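Local coordinates for protein sortase SrtE1 (Streptomyces coelicolor, PDB 5CUW) that anchors surface proteins to the cell wall as a class E sortase transpeptidase, recognising Leu-Ala-x-Thr-Gly and, less favourably, Leu-Pro-x-Thr-Gly signals, at residues 78-81 and 82-86. Sequence-based numbering, arbitrary orientation.
Sequences KTAM and PDAKA
Met81 and Asp83 meet over the bend of a type I beta turn that runs from Met81 to Ala84, with Pro82 and Asp83 at its two central positions. The turn is closed in the classical way, Ala84 N donating to Met81 O at 3.2 Å. That N-H reaches the oxygen from above the carbonyl plane, 56° out of it. The same oxygen accepts a second hydrogen bond from a water at 2.8 Å, and this water also donates to Ala84 O, so that one solvent molecule ties the first carbonyl of the turn to the last.

The side chains illustrate how such a turn sets its neighbours against one another. Asp83 has its carboxylate tucked between backbone N and carbonyl carbon (chi1 60°), which brings the group back toward Met81, and the rotation of the carboxylate (chi2 -63°) then puts OD1 3.1 Å from Met81 CB, a close carbon-oxygen approach. The thioether of Met81 departs in another direction: bent at both chi2 and chi3, it curls back so that SD and CE each stand 4.1 Å from Pro82 CD, passing obliquely by Pro82 with CD as the point of contact. On the far flank the methyl groups of Ala80 and Ala84 face each other loosely, CB to CB 4.4 Å.

Pro82 is buried, whereas Asp83 is exposed, and the turn thus lies at the surface of the sortase domain with its proline directed inward. Residues 78-86 all belong to the loop linking strand 69-71 to strand 87-92. Arg156, at the start of strand 156-164, hydrogen-bonds Pro82 O, while the proline ring packs on Phe89 of strand 87-92 and on Phe123 and Tyr125 of strand 121-134.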
# COMPACT_ATOMS: atom_id res chain seq x y z
N LYS A 78 -10.78 -4.38 7.41
CA LYS A 78 -9.58 -5.18 7.55
C LYS A 78 -9.28 -5.95 6.28
O LYS A 78 -10.12 -6.69 5.78
CB LYS A 78 -9.69 -6.15 8.72
CG LYS A 78 -8.40 -6.91 8.97
CD LYS A 78 -8.28 -7.36 10.43
CE LYS A 78 -6.87 -7.82 10.73
NZ LYS A 78 -6.73 -8.34 12.12
N THR A 79 -8.07 -5.81 5.76
CA THR A 79 -7.73 -6.49 4.53
C THR A 79 -6.80 -7.67 4.80
O THR A 79 -6.26 -7.82 5.91
CB THR A 79 -7.04 -5.54 3.52
OG1 THR A 79 -5.76 -5.16 4.03
CG2 THR A 79 -7.89 -4.28 3.26
N ALA A 80 -6.60 -8.50 3.78
CA ALA A 80 -5.70 -9.64 3.86
C ALA A 80 -4.25 -9.22 4.09
O ALA A 80 -3.88 -8.08 3.78
CB ALA A 80 -5.81 -10.47 2.58
N MET A 81 -3.44 -10.13 4.63
CA MET A 81 -2.00 -9.92 4.72
C MET A 81 -1.35 -10.46 3.46
O MET A 81 -1.97 -11.23 2.73
CB MET A 81 -1.42 -10.61 5.96
CG MET A 81 -1.84 -9.97 7.28
SD MET A 81 -0.97 -8.41 7.61
CE MET A 81 0.67 -9.03 7.99
N PRO A 82 -0.09 -10.07 3.19
CA PRO A 82 0.52 -10.51 1.93
C PRO A 82 0.80 -12.01 1.91
O PRO A 82 0.90 -12.58 0.82
CB PRO A 82 1.82 -9.70 1.86
CG PRO A 82 1.63 -8.57 2.83
CD PRO A 82 0.79 -9.14 3.93
N ASP A 83 0.90 -12.65 3.07
CA ASP A 83 1.21 -14.08 3.06
C ASP A 83 -0.00 -14.94 2.64
O ASP A 83 0.16 -16.11 2.30
CB ASP A 83 1.74 -14.53 4.43
CG ASP A 83 0.76 -14.30 5.55
OD1 ASP A 83 0.42 -13.14 5.81
OD2 ASP A 83 0.35 -15.30 6.19
N ALA A 84 -1.20 -14.35 2.63
CA ALA A 84 -2.39 -15.06 2.15
C ALA A 84 -2.30 -15.34 0.65
O ALA A 84 -1.93 -14.45 -0.12
CB ALA A 84 -3.64 -14.28 2.46
N LYS A 85 -2.66 -16.55 0.25
CA LYS A 85 -2.55 -16.95 -1.15
C LYS A 85 -3.52 -16.22 -2.07
O LYS A 85 -3.44 -16.34 -3.28
CB LYS A 85 -2.74 -18.46 -1.29
CG LYS A 85 -1.69 -19.24 -0.53
CD LYS A 85 -0.30 -18.67 -0.82
CE LYS A 85 0.78 -19.46 -0.10
NZ LYS A 85 2.14 -18.91 -0.36
N ALA A 86 -4.43 -15.46 -1.47
CA ALA A 86 -5.22 -14.49 -2.22
C ALA A 86 -5.68 -13.42 -1.27
O ALA A 86 -5.90 -13.66 -0.06
CB ALA A 86 -6.40 -15.16 -2.93
O HOH W 1 -2.45 -11.69 -0.00